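Local coordinates for protein esterase (PDB 3H2G) that acts as an esterase that degrades the rice cell wall during infection by Xanthomonas oryzae, with an alpha/beta-hydrolase core, at residues 228-233 with 372-377; 215-220 with 340-345. All coordinates share one frame; numbering follows the deposited sequence.

Contact 1 (228-233 with 372-377); sequences NTFGIL and NSAFAH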
loop_
_atom_site.group_PDB
_atom_site.type_symbol
_atom_site.label_atom_id
_atom_site.label_comp_id
_atom_site.label_asym_id
_atom_site.label_seq_id
_atom_site.Cartn_x
_atom_site.Cartn_y
_atom_site.Cartn_z
ATOM N N ASN A 228 19.351 2.915 -3.103
ATOM C CA ASN A 228 17.948 3.286 -2.979
ATOM C C ASN A 228 17.652 4.218 -4.146
ATOM O O ASN A 228 17.394 5.411 -3.976
ATOM C CB ASN A 228 17.702 3.995 -1.646
ATOM C CG ASN A 228 16.271 4.443 -1.487
ATOM O OD1 ASN A 228 15.342 3.742 -1.896
ATOM N ND2 ASN A 228 16.080 5.611 -0.880
ATOM N N THR A 229 17.697 3.631 -5.334
ATOM C CA THR A 229 17.502 4.314 -6.606
ATOM C C THR A 229 16.320 5.276 -6.718
ATOM O O THR A 229 16.435 6.335 -7.340
ATOM C CB THR A 229 17.409 3.265 -7.723
ATOM O OG1 THR A 229 18.512 2.358 -7.592
ATOM C CG2 THR A 229 17.455 3.921 -9.100
ATOM N N PHE A 230 15.190 4.918 -6.121
ATOM C CA PHE A 230 14.002 5.761 -6.200
ATOM C C PHE A 230 13.861 6.683 -4.989
ATOM O O PHE A 230 12.805 7.274 -4.771
ATOM C CB PHE A 230 12.757 4.874 -6.326
ATOM C CG PHE A 230 12.935 3.712 -7.268
ATOM C CD1 PHE A 230 13.376 3.915 -8.572
ATOM C CD2 PHE A 230 12.670 2.411 -6.847
ATOM C CE1 PHE A 230 13.554 2.839 -9.442
ATOM C CE2 PHE A 230 12.843 1.331 -7.709
ATOM C CZ PHE A 230 13.287 1.545 -9.008
ATOM N N GLY A 231 14.940 6.814 -4.222
ATOM C CA GLY A 231 14.929 7.638 -3.024
ATOM C C GLY A 231 14.540 9.099 -3.165
ATOM O O GLY A 231 13.841 9.641 -2.304
ATOM N N ILE A 232 14.989 9.755 -4.229
ATOM C CA ILE A 232 14.649 11.161 -4.412
ATOM C C ILE A 232 13.149 11.332 -4.639
ATOM O O ILE A 232 12.533 12.249 -4.095
ATOM C CB ILE A 232 15.440 11.777 -5.583
ATOM C CG1 ILE A 232 16.924 11.838 -5.205
ATOM C CG2 ILE A 232 14.913 13.176 -5.904
ATOM C CD1 ILE A 232 17.797 12.503 -6.235
ATOM N N LEU A 233 12.562 10.435 -5.423
ATOM C CA LEU A 233 11.130 10.487 -5.706
ATOM C C LEU A 233 10.296 10.131 -4.473
ATOM O O LEU A 233 9.401 10.879 -4.081
ATOM C CB LEU A 233 10.788 9.528 -6.854
ATOM C CG LEU A 233 11.381 9.855 -8.229
ATOM C CD1 LEU A 233 11.128 8.694 -9.189
ATOM C CD2 LEU A 233 10.759 11.140 -8.764
ATOM N N ASN A 372 20.682 -8.212 -5.487
ATOM C CA ASN A 372 20.237 -7.099 -4.652
ATOM C C ASN A 372 20.066 -5.892 -5.558
ATOM O O ASN A 372 20.960 -5.560 -6.336
ATOM C CB ASN A 372 21.260 -6.792 -3.555
ATOM C CG ASN A 372 21.276 -7.843 -2.464
ATOM O OD1 ASN A 372 20.565 -8.844 -2.542
ATOM N ND2 ASN A 372 22.087 -7.620 -1.438
ATOM N N SER A 373 18.916 -5.234 -5.456
ATOM C CA SER A 373 18.636 -4.087 -6.303
ATOM C C SER A 373 17.363 -3.380 -5.874
ATOM O O SER A 373 16.499 -3.971 -5.227
ATOM C CB SER A 373 18.494 -4.557 -7.758
ATOM O OG SER A 373 17.915 -3.562 -8.582
ATOM N N ALA A 374 17.253 -2.107 -6.239
ATOM C CA ALA A 374 16.068 -1.326 -5.916
ATOM C C ALA A 374 14.897 -1.917 -6.697
ATOM O O ALA A 374 13.754 -1.882 -6.246
ATOM C CB ALA A 374 16.279 0.128 -6.314
ATOM N N PHE A 375 15.201 -2.472 -7.867
ATOM C CA PHE A 375 14.185 -3.067 -8.731
ATOM C C PHE A 375 13.671 -4.417 -8.248
ATOM O O PHE A 375 12.668 -4.922 -8.759
ATOM C CB PHE A 375 14.722 -3.211 -10.158
ATOM C CG PHE A 375 15.044 -1.902 -10.817
ATOM C CD1 PHE A 375 16.299 -1.319 -10.664
ATOM C CD2 PHE A 375 14.080 -1.233 -11.564
ATOM C CE1 PHE A 375 16.588 -0.087 -11.247
ATOM C CE2 PHE A 375 14.360 0.001 -12.151
ATOM C CZ PHE A 375 15.617 0.573 -11.991
ATOM N N ALA A 376 14.352 -5.011 -7.276
ATOM C CA ALA A 376 13.917 -6.300 -6.751
ATOM C C ALA A 376 12.638 -6.085 -5.948
ATOM O O ALA A 376 11.902 -7.031 -5.660
ATOM C CB ALA A 376 15.005 -6.909 -5.869
ATOM N N HIS A 377 12.380 -4.827 -5.597
ATOM C CA HIS A 377 11.197 -4.456 -4.830
ATOM C C HIS A 377 9.924 -4.848 -5.583
ATOM O O HIS A 377 9.048 -5.515 -5.034
ATOM C CB HIS A 377 11.211 -2.943 -4.565
ATOM C CG HIS A 377 10.083 -2.457 -3.701
ATOM N ND1 HIS A 377 9.871 -2.916 -2.419
ATOM C CD2 HIS A 377 9.129 -1.520 -3.927
ATOM C CE1 HIS A 377 8.836 -2.284 -1.891
ATOM N NE2 HIS A 377 8.370 -1.430 -2.786
HETATM O O HOH W 1 19.209 -0.347 -7.519
#
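Phe230 meets Ala374 and Phe375 where, in this alpha/beta-hydrolase fold, the entry to helix 231-246 faces the loop leading into helix 376-396, whose first turn holds His377 of a probable Ser176-His377-Asp336 triad. From CB, the Phe230 side chain leaves beside its own backbone N, with CG anti to the carbonyl carbon (chi1 -42°), and this carries the ring across to the loop. The contact is made by the outer ring atoms. CE2 lies 3.6 Å from Ala374 O and 3.9 Å from Ala374 CB, while CE1 reaches the Phe375 ring on the other flank. CZ, at the tip, stands over one face of Phe375, offset toward its rim and 3.7 Å from Phe375 CE2. The pair is thus a T-shaped stack, Phe230 giving the edge, with centroids 5.1 Å apart and planes at 85°. Phe279 of helix 275-280 also meets the Phe230 ring edge-to-face, and touches Phe375. The loop has its own brace, since Phe375 N donates to Ser373 OG (3.0 Å), a capping bond ahead of helix 376-396. Beside the rings, Ala374 CB packs against Thr229, 3.4 Å from Thr229 OG1 and close to its CB. Thr229 OG1, which also bonds Glu227, accepts from a water at 2.8 Å, and that same water takes the N-H of Ala374, its oxygen 2.9 Å from Ala374 N.

Contact 2 (215-220 with 340-345); sequences FLDSWS and PLKNAQ
Lys342 and Asp217 make the contact between two segments whose backbones stay well separated. At Pro340, where the backbones come closest, the Asp217 and Pro340 CA atoms are still 9.1 Å apart. Leu341 packs on Leu361 and Asp363 of strand 359-363. Lys342 then spans the gap: CG lies anti to the backbone N (chi1 174°) and the chain runs fully extended toward the carboxylate, which comes from the opposite direction, so that the last carbons pass alongside Asp217 OD2 before NZ bonds it. Lys342 NZ donates to Asp217 OD2 at 2.8 Å, a salt bridge made on the syn side and 18° out of the carboxylate plane; Lys342 CD also passes 3.4 Å from Asp217 OD2. A water weakly links Asp217 OD1 with Lys342 NZ, and Gln213 holds OD1 as well. The bridge lies at the surface, joining helix 211-218, which follows core strand 198-205 of the alpha/beta-hydrolase sheet, to helix 342-353, which leads to edge strand 359-363. Asn343, next in line, is buried and folds back: its ND2 donates 2.9 Å to Pro340 O, in the carbonyl plane and on a lone pair, while OD1 accepts from Ala210 N.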
loop_
_atom_site.group_PDB
_atom_site.type_symbol
_atom_site.label_atom_id
_atom_site.label_comp_id
_atom_site.label_asym_id
_atom_site.label_seq_id
_atom_site.Cartn_x
_atom_site.Cartn_y
_atom_site.Cartn_z
ATOM N N PHE A 215 14.045 5.322 6.450
ATOM C CA PHE A 215 14.547 6.537 5.808
ATOM C C PHE A 215 15.961 6.841 6.278
ATOM O O PHE A 215 16.813 7.266 5.490
ATOM C CB PHE A 215 13.632 7.731 6.103
ATOM C CG PHE A 215 12.506 7.884 5.124
ATOM C CD1 PHE A 215 11.408 7.038 5.162
ATOM C CD2 PHE A 215 12.569 8.857 4.130
ATOM C CE1 PHE A 215 10.386 7.153 4.224
ATOM C CE2 PHE A 215 11.554 8.981 3.189
ATOM C CZ PHE A 215 10.461 8.127 3.237
ATOM N N LEU A 216 16.214 6.625 7.564
ATOM C CA LEU A 216 17.544 6.858 8.116
ATOM C C LEU A 216 18.555 5.930 7.439
ATOM O O LEU A 216 19.617 6.368 6.997
ATOM C CB LEU A 216 17.554 6.600 9.630
ATOM C CG LEU A 216 16.832 7.611 10.524
ATOM C CD1 LEU A 216 16.719 7.071 11.941
ATOM C CD2 LEU A 216 17.594 8.937 10.512
ATOM N N ASP A 217 18.220 4.649 7.350
ATOM C CA ASP A 217 19.122 3.672 6.748
ATOM C C ASP A 217 19.502 3.941 5.291
ATOM O O ASP A 217 20.620 3.619 4.873
ATOM C CB ASP A 217 18.535 2.261 6.866
ATOM C CG ASP A 217 18.431 1.788 8.306
ATOM O OD1 ASP A 217 19.046 2.422 9.190
ATOM O OD2 ASP A 217 17.743 0.777 8.553
ATOM N N SER A 218 18.586 4.525 4.524
ATOM C CA SER A 218 18.842 4.810 3.110
ATOM C C SER A 218 19.099 6.283 2.811
ATOM O O SER A 218 19.213 6.663 1.649
ATOM C CB SER A 218 17.651 4.355 2.254
ATOM O OG SER A 218 17.454 2.954 2.328
ATOM N N TRP A 219 19.206 7.107 3.849
ATOM C CA TRP A 219 19.395 8.542 3.647
ATOM C C TRP A 219 20.558 8.959 2.741
ATOM O O TRP A 219 20.448 9.944 2.008
ATOM C CB TRP A 219 19.521 9.250 5.001
ATOM C CG TRP A 219 19.253 10.722 4.915
ATOM C CD1 TRP A 219 20.152 11.735 5.101
ATOM C CD2 TRP A 219 18.002 11.349 4.599
ATOM N NE1 TRP A 219 19.538 12.952 4.916
ATOM C CE2 TRP A 219 18.220 12.744 4.607
ATOM C CE3 TRP A 219 16.718 10.865 4.307
ATOM C CZ2 TRP A 219 17.200 13.664 4.336
ATOM C CZ3 TRP A 219 15.703 11.781 4.038
ATOM C CH2 TRP A 219 15.953 13.166 4.056
ATOM N N SER A 220 21.664 8.219 2.782
ATOM C CA SER A 220 22.828 8.548 1.960
ATOM C C SER A 220 22.594 8.235 0.485
ATOM O O SER A 220 23.351 8.679 -0.384
ATOM C CB SER A 220 24.056 7.766 2.439
ATOM O OG SER A 220 23.930 6.386 2.132
ATOM N N PRO A 340 14.125 -2.420 2.617
ATOM C CA PRO A 340 14.858 -3.534 3.223
ATOM C C PRO A 340 13.996 -4.440 4.093
ATOM O O PRO A 340 13.126 -3.971 4.827
ATOM C CB PRO A 340 15.953 -2.828 4.015
ATOM C CG PRO A 340 16.255 -1.639 3.140
ATOM C CD PRO A 340 14.868 -1.156 2.784
ATOM N N LEU A 341 14.248 -5.742 4.002
ATOM C CA LEU A 341 13.496 -6.724 4.775
ATOM C C LEU A 341 13.707 -6.493 6.269
ATOM O O LEU A 341 12.995 -7.055 7.104
ATOM C CB LEU A 341 13.928 -8.140 4.381
ATOM C CG LEU A 341 13.046 -9.297 4.861
ATOM C CD1 LEU A 341 11.598 -9.061 4.442
ATOM C CD2 LEU A 341 13.571 -10.605 4.269
ATOM N N LYS A 342 14.696 -5.663 6.598
ATOM C CA LYS A 342 14.983 -5.323 7.987
ATOM C C LYS A 342 13.697 -4.812 8.638
ATOM O O LYS A 342 13.500 -4.945 9.842
ATOM C CB LYS A 342 16.057 -4.232 8.057
ATOM C CG LYS A 342 16.316 -3.700 9.463
ATOM C CD LYS A 342 17.233 -2.479 9.453
ATOM C CE LYS A 342 17.395 -1.912 10.868
ATOM N NZ LYS A 342 18.183 -0.652 10.910
ATOM N N ASN A 343 12.824 -4.223 7.824
ATOM C CA ASN A 343 11.553 -3.697 8.312
ATOM C C ASN A 343 10.708 -4.781 8.967
ATOM O O ASN A 343 10.157 -4.580 10.053
ATOM C CB ASN A 343 10.774 -3.063 7.157
ATOM C CG ASN A 343 11.223 -1.650 6.863
ATOM O OD1 ASN A 343 10.890 -0.720 7.598
ATOM N ND2 ASN A 343 11.993 -1.480 5.794
ATOM N N ALA A 344 10.601 -5.927 8.303
ATOM C CA ALA A 344 9.816 -7.043 8.825
ATOM C C ALA A 344 10.486 -7.646 10.058
ATOM O O ALA A 344 9.818 -7.995 11.033
ATOM C CB ALA A 344 9.647 -8.108 7.747
ATOM N N GLN A 345 11.809 -7.767 10.008
ATOM C CA GLN A 345 12.573 -8.323 11.120
ATOM C C GLN A 345 12.434 -7.441 12.354
ATOM O O GLN A 345 12.238 -7.937 13.467
ATOM C CB GLN A 345 14.048 -8.456 10.722
ATOM C CG GLN A 345 14.291 -9.545 9.681
ATOM C CD GLN A 345 15.618 -9.402 8.957
ATOM O OE1 GLN A 345 16.073 -10.332 8.287
ATOM N NE2 GLN A 345 16.238 -8.235 9.071
HETATM O O HOH W 2 21.158 0.408 10.305
#

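From the N terminus, the chain first builds most of the central sheet, then leaves strand 198-205 for helix 211-218, where contact 2 opens. After a twelve-residue connection helix 231-246 begins and contact 1 opens. After a run of further helices the chain returns to the sheet through strand 328-332; contact 2 closes at helix 342-353, and contact 1 closes after edge strand 359-363, at the start of helix 376-396. Their segments therefore alternate, and the two loops cross. Both tie the helices inserted between strands 198-205 and 328-332 to the C-terminal part of the core. Their centres are about 12 Å apart, and Asn228 ND2 packs on Ser218 CB at 3.7 Å.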